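Local coordinates for protein SusD homolog (Bacteroides ovatus, PDB 4F53) that probably binds glycans, perhaps mucin O-glycans, as a SusD-like outer-membrane lipoprotein with a TPR-like helical fold, at residues 164-178 and 188-201. Numbering follows the deposited sequence. Where two conformers were deposited one is given.
Sequences DNIITVLGKFGNQSF and GNTSAWYKFANSLK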
loop_
_atom_site.group_PDB
_atom_site.type_symbol
_atom_site.label_atom_id
_atom_site.label_comp_id
_atom_site.label_asym_id
_atom_site.label_seq_id
_atom_site.Cartn_x
_atom_site.Cartn_y
_atom_site.Cartn_z
ATOM N N ASP A 164 -11.932 16.734 7.462
ATOM C CA ASP A 164 -11.827 18.125 7.945
ATOM C C ASP A 164 -12.493 18.294 9.327
ATOM O O ASP A 164 -11.944 18.977 10.190
ATOM C CB ASP A 164 -12.453 19.108 6.951
ATOM C CG ASP A 164 -11.467 19.712 5.972
ATOM O OD1 ASP A 164 -10.254 19.697 6.269
ATOM O OD2 ASP A 164 -11.913 20.232 4.919
ATOM N N ASN A 165 -13.640 17.629 9.550
ATOM C CA ASN A 165 -14.344 17.685 10.832
ATOM C C ASN A 165 -13.596 16.886 11.895
ATOM O O ASN A 165 -13.526 17.348 13.025
ATOM C CB ASN A 165 -15.803 17.214 10.695
ATOM C CG ASN A 165 -16.624 18.130 9.795
ATOM O OD1 ASN A 165 -16.443 19.361 9.776
ATOM N ND2 ASN A 165 -17.530 17.554 9.011
ATOM N N ILE A 166 -12.992 15.732 11.524
ATOM C CA ILE A 166 -12.193 14.884 12.419
ATOM C C ILE A 166 -10.958 15.682 12.868
ATOM O O ILE A 166 -10.632 15.683 14.048
ATOM C CB ILE A 166 -11.809 13.526 11.732
ATOM C CG1 ILE A 166 -13.035 12.632 11.531
ATOM C CG2 ILE A 166 -10.668 12.766 12.476
ATOM C CD1 ILE A 166 -12.834 11.581 10.435
ATOM N N ILE A 167 -10.290 16.367 11.934
ATOM C CA ILE A 167 -9.108 17.193 12.218
ATOM C C ILE A 167 -9.475 18.291 13.272
ATOM O O ILE A 167 -8.717 18.500 14.221
ATOM C CB ILE A 167 -8.550 17.768 10.890
ATOM C CG1 ILE A 167 -7.846 16.654 10.072
ATOM C CG2 ILE A 167 -7.591 18.955 11.142
ATOM C CD1 ILE A 167 -7.627 16.954 8.586
ATOM N N THR A 168 -10.644 18.964 13.101
ATOM C CA THR A 168 -11.171 19.997 14.011
ATOM C C THR A 168 -11.383 19.394 15.412
ATOM O O THR A 168 -10.937 19.983 16.388
ATOM C CB THR A 168 -12.459 20.614 13.433
ATOM O OG1 THR A 168 -12.132 21.251 12.188
ATOM C CG2 THR A 168 -13.125 21.630 14.384
ATOM N N VAL A 169 -12.011 18.203 15.503
ATOM C CA VAL A 169 -12.253 17.506 16.773
ATOM C C VAL A 169 -10.904 17.133 17.446
ATOM O O VAL A 169 -10.718 17.433 18.616
ATOM C CB VAL A 169 -13.178 16.271 16.595
ATOM C CG1 VAL A 169 -13.215 15.407 17.856
ATOM C CG2 VAL A 169 -14.588 16.706 16.200
ATOM N N LEU A 170 -9.966 16.555 16.704
ATOM C CA LEU A 170 -8.677 16.142 17.272
ATOM C C LEU A 170 -7.833 17.344 17.751
ATOM O O LEU A 170 -7.103 17.211 18.746
ATOM C CB LEU A 170 -7.887 15.302 16.282
ATOM C CG LEU A 170 -8.479 13.939 15.907
ATOM C CD1 LEU A 170 -7.658 13.286 14.826
ATOM C CD2 LEU A 170 -8.610 13.022 17.119
ATOM N N GLY A 171 -7.952 18.476 17.038
ATOM C CA GLY A 171 -7.290 19.740 17.352
ATOM C C GLY A 171 -7.734 20.338 18.675
ATOM O O GLY A 171 -6.881 20.760 19.460
ATOM N N LYS A 172 -9.076 20.351 18.943
ATOM C CA LYS A 172 -9.603 20.927 20.174
ATOM C C LYS A 172 -9.236 20.080 21.402
ATOM O O LYS A 172 -9.093 20.653 22.475
ATOM C CB LYS A 172 -11.114 21.225 20.099
ATOM C CG LYS A 172 -12.063 20.040 20.121
ATOM C CD LYS A 172 -13.490 20.532 19.941
ATOM C CE LYS A 172 -14.506 19.636 20.591
ATOM N NZ LYS A 172 -14.475 19.726 22.076
ATOM N N PHE A 173 -9.016 18.754 21.252
ATOM C CA PHE A 173 -8.565 17.914 22.376
ATOM C C PHE A 173 -7.085 18.188 22.673
ATOM O O PHE A 173 -6.629 17.930 23.778
ATOM C CB PHE A 173 -8.840 16.422 22.144
ATOM C CG PHE A 173 -10.307 16.129 22.329
ATOM C CD1 PHE A 173 -10.842 15.948 23.598
ATOM C CD2 PHE A 173 -11.172 16.125 21.247
ATOM C CE1 PHE A 173 -12.210 15.748 23.772
ATOM C CE2 PHE A 173 -12.541 15.935 21.425
ATOM C CZ PHE A 173 -13.050 15.744 22.685
ATOM N N GLY A 174 -6.382 18.780 21.709
ATOM C CA GLY A 174 -4.996 19.212 21.823
ATOM C C GLY A 174 -4.041 18.244 22.475
ATOM O O GLY A 174 -3.721 17.198 21.897
ATOM N N ASN A 175 -3.584 18.599 23.686
ATOM C CA ASN A 175 -2.608 17.788 24.406
ATOM C C ASN A 175 -3.255 16.820 25.416
ATOM O O ASN A 175 -2.536 16.116 26.134
ATOM C CB ASN A 175 -1.518 18.655 25.035
ATOM C CG ASN A 175 -0.497 19.086 23.994
ATOM O OD1 ASN A 175 0.058 18.265 23.229
ATOM N ND2 ASN A 175 -0.263 20.392 23.905
ATOM N N GLN A 176 -4.600 16.701 25.376
ATOM C CA GLN A 176 -5.335 15.726 26.186
ATOM C C GLN A 176 -5.118 14.332 25.582
ATOM O O GLN A 176 -4.917 14.187 24.368
ATOM C CB GLN A 176 -6.843 16.051 26.291
ATOM C CG GLN A 176 -7.163 17.378 26.983
ATOM C CD GLN A 176 -8.650 17.653 27.116
ATOM O OE1 GLN A 176 -9.447 17.448 26.193
ATOM N NE2 GLN A 176 -9.054 18.188 28.261
ATOM N N SER A 177 -5.130 13.319 26.444
ATOM C CA SER A 177 -4.933 11.931 26.047
ATOM C C SER A 177 -6.155 11.096 26.389
ATOM O O SER A 177 -6.860 11.407 27.338
ATOM C CB SER A 177 -3.695 11.357 26.736
ATOM O OG SER A 177 -3.484 9.990 26.416
ATOM N N PHE A 178 -6.401 10.036 25.618
ATOM C CA PHE A 178 -7.488 9.090 25.880
ATOM C C PHE A 178 -6.830 7.781 26.337
ATOM O O PHE A 178 -5.596 7.709 26.385
ATOM C CB PHE A 178 -8.437 8.911 24.688
ATOM C CG PHE A 178 -7.826 8.409 23.403
ATOM C CD1 PHE A 178 -7.266 9.297 22.487
ATOM C CD2 PHE A 178 -7.891 7.061 23.065
ATOM C CE1 PHE A 178 -6.740 8.834 21.274
ATOM C CE2 PHE A 178 -7.374 6.600 21.851
ATOM C CZ PHE A 178 -6.792 7.487 20.969
ATOM N N GLY A 188 -3.169 6.480 22.960
ATOM C CA GLY A 188 -4.065 7.528 23.429
ATOM C C GLY A 188 -3.570 8.950 23.246
ATOM O O GLY A 188 -4.224 9.869 23.728
ATOM N N ASN A 189 -2.427 9.159 22.539
ATOM C CA ASN A 189 -1.905 10.498 22.290
ATOM C C ASN A 189 -2.683 11.150 21.120
ATOM O O ASN A 189 -2.356 10.928 19.956
ATOM C CB ASN A 189 -0.397 10.442 22.019
ATOM C CG ASN A 189 0.299 11.773 21.816
ATOM O OD1 ASN A 189 -0.271 12.848 21.982
ATOM N ND2 ASN A 189 1.568 11.723 21.437
ATOM N N THR A 190 -3.703 11.976 21.454
ATOM C CA THR A 190 -4.593 12.663 20.499
ATOM C C THR A 190 -3.825 13.549 19.499
ATOM O O THR A 190 -4.214 13.606 18.329
ATOM C CB THR A 190 -5.657 13.482 21.253
ATOM O OG1 THR A 190 -6.239 12.649 22.257
ATOM C CG2 THR A 190 -6.768 13.982 20.347
ATOM N N SER A 191 -2.757 14.232 19.949
ATOM C CA SER A 191 -1.963 15.132 19.089
ATOM C C SER A 191 -1.227 14.340 17.982
ATOM O O SER A 191 -1.023 14.859 16.891
ATOM C CB SER A 191 -0.979 15.947 19.925
ATOM O OG SER A 191 0.066 15.144 20.449
ATOM N N ALA A 192 -0.858 13.084 18.263
ATOM C CA ALA A 192 -0.248 12.185 17.282
ATOM C C ALA A 192 -1.285 11.797 16.192
ATOM O O ALA A 192 -0.929 11.696 15.026
ATOM C CB ALA A 192 0.301 10.951 17.973
ATOM N N TRP A 193 -2.571 11.661 16.575
ATOM C CA TRP A 193 -3.701 11.356 15.691
ATOM C C TRP A 193 -4.053 12.555 14.825
ATOM O O TRP A 193 -4.494 12.371 13.694
ATOM C CB TRP A 193 -4.929 10.880 16.505
ATOM C CG TRP A 193 -4.817 9.435 16.880
ATOM C CD1 TRP A 193 -4.704 8.923 18.139
ATOM C CD2 TRP A 193 -4.743 8.313 15.980
ATOM N NE1 TRP A 193 -4.584 7.553 18.084
ATOM C CE2 TRP A 193 -4.555 7.157 16.770
ATOM C CE3 TRP A 193 -4.725 8.182 14.571
ATOM C CZ2 TRP A 193 -4.409 5.884 16.209
ATOM C CZ3 TRP A 193 -4.571 6.919 14.017
ATOM C CH2 TRP A 193 -4.440 5.788 14.830
ATOM N N TYR A 194 -3.857 13.773 15.364
ATOM C CA TYR A 194 -4.043 15.055 14.674
ATOM C C TYR A 194 -3.083 15.120 13.496
ATOM O O TYR A 194 -3.507 15.461 12.393
ATOM C CB TYR A 194 -3.806 16.238 15.643
ATOM C CG TYR A 194 -3.977 17.601 15.002
ATOM C CD1 TYR A 194 -5.244 18.140 14.791
ATOM C CD2 TYR A 194 -2.871 18.350 14.598
ATOM C CE1 TYR A 194 -5.409 19.395 14.201
ATOM C CE2 TYR A 194 -3.026 19.601 13.990
ATOM C CZ TYR A 194 -4.298 20.123 13.805
ATOM O OH TYR A 194 -4.476 21.355 13.220
ATOM N N LYS A 195 -1.793 14.763 13.727
ATOM C CA LYS A 195 -0.757 14.734 12.682
ATOM C C LYS A 195 -1.059 13.674 11.649
ATOM O O LYS A 195 -0.859 13.918 10.466
ATOM C CB LYS A 195 0.645 14.481 13.282
ATOM C CG LYS A 195 1.124 15.619 14.180
ATOM C CD LYS A 195 2.579 15.424 14.499
ATOM C CE LYS A 195 2.981 16.186 15.730
ATOM N NZ LYS A 195 4.434 16.030 15.996
ATOM N N PHE A 196 -1.554 12.496 12.088
ATOM C CA PHE A 196 -1.920 11.375 11.208
ATOM C C PHE A 196 -3.052 11.817 10.264
ATOM O O PHE A 196 -2.942 11.590 9.059
ATOM C CB PHE A 196 -2.351 10.145 12.061
ATOM C CG PHE A 196 -2.815 8.919 11.301
ATOM C CD1 PHE A 196 -4.107 8.845 10.787
ATOM C CD2 PHE A 196 -1.962 7.842 11.104
ATOM C CE1 PHE A 196 -4.526 7.715 10.064
ATOM C CE2 PHE A 196 -2.386 6.702 10.410
ATOM C CZ PHE A 196 -3.666 6.638 9.905
ATOM N N ALA A 197 -4.135 12.444 10.824
ATOM C CA ALA A 197 -5.303 12.906 10.075
ATOM C C ALA A 197 -4.915 13.957 9.016
ATOM O O ALA A 197 -5.355 13.830 7.871
ATOM C CB ALA A 197 -6.358 13.450 11.015
ATOM N N ASN A 198 -4.050 14.933 9.353
ATOM C CA ASN A 198 -3.592 15.912 8.355
ATOM C C ASN A 198 -2.695 15.249 7.294
ATOM O O ASN A 198 -2.735 15.631 6.129
ATOM C CB ASN A 198 -2.851 17.068 9.009
ATOM C CG ASN A 198 -3.777 18.068 9.615
ATOM O OD1 ASN A 198 -4.670 18.603 8.945
ATOM N ND2 ASN A 198 -3.588 18.329 10.898
ATOM N N SER A 199 -1.907 14.233 7.694
ATOM C CA SER A 199 -1.030 13.472 6.790
ATOM C C SER A 199 -1.881 12.668 5.805
ATOM O O SER A 199 -1.518 12.569 4.636
ATOM C CB SER A 199 -0.121 12.560 7.601
ATOM O OG SER A 199 0.698 13.377 8.428
ATOM N N LEU A 200 -3.050 12.135 6.267
ATOM C CA LEU A 200 -3.990 11.401 5.418
ATOM C C LEU A 200 -4.631 12.386 4.407
ATOM O O LEU A 200 -4.827 12.059 3.239
ATOM C CB LEU A 200 -5.073 10.729 6.299
ATOM C CG LEU A 200 -6.176 9.938 5.568
ATOM C CD1 LEU A 200 -5.608 8.693 4.855
ATOM C CD2 LEU A 200 -7.282 9.532 6.540
ATOM N N LYS A 201 -4.976 13.584 4.882
ATOM C CA LYS A 201 -5.561 14.643 4.063
ATOM C C LYS A 201 -4.599 14.984 2.902
ATOM O O LYS A 201 -5.045 15.087 1.769
ATOM C CB LYS A 201 -5.888 15.874 4.933
ATOM C CG LYS A 201 -6.449 17.069 4.149
ATOM C CD LYS A 201 -6.867 18.193 5.114
ATOM C CE LYS A 201 -7.341 19.439 4.414
ATOM N NZ LYS A 201 -7.695 20.503 5.394
HETATM O O HOH W 1 -2.238 14.743 23.120
#
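The F178 ring carries G188 CA over the centre of one face, 3.5 Å from the centroid, while T190 OG1 and W193 CD1 meet its edge. Y194 presents its own edge, through CE1, to I167 O at 3.4 Å, and N198 ND2 sits over one of its faces, offset toward the rim. They flank an antiparallel helical hairpin of the TPR-like SusD fold, a worked example of knobs-into-holes packing: the axes of helices 164-173 and 190-201 approach to 8.6 Å, their directions 153° apart. One knob, L170, enters the hole formed by T190, W193, Y194 and A197, with CD2 against T190 CG2. I167, about one turn earlier, sits among Y194, A197, N198 and K201, its CG1 resting on A197 CB at 3.7 Å and its CD1 on K201 CD. With CG anti to the backbone N (chi1 180°), Y194 turns its CD1-CE1 side toward the backbone of I167 and G171. F178 and W193 meet obliquely; the indole NE1 is hydrogen-bonded to D183, which also binds G188 N. At the far end an extended K201 forms a salt bridge to D164 OD1 on its syn lone pair; K201 NZ also pairs with E227, and D164 OD2 with K219. A type II' turn from F173 to Q176 redirects the chain, so that 176-178 run beside the start of helix 190-201. There F178 N donates in the carbonyl plane to G188 O at 2.9 Å, whereas T190 OG1 donates to Q176 O at 2.9 Å from 37° above the carbonyl plane.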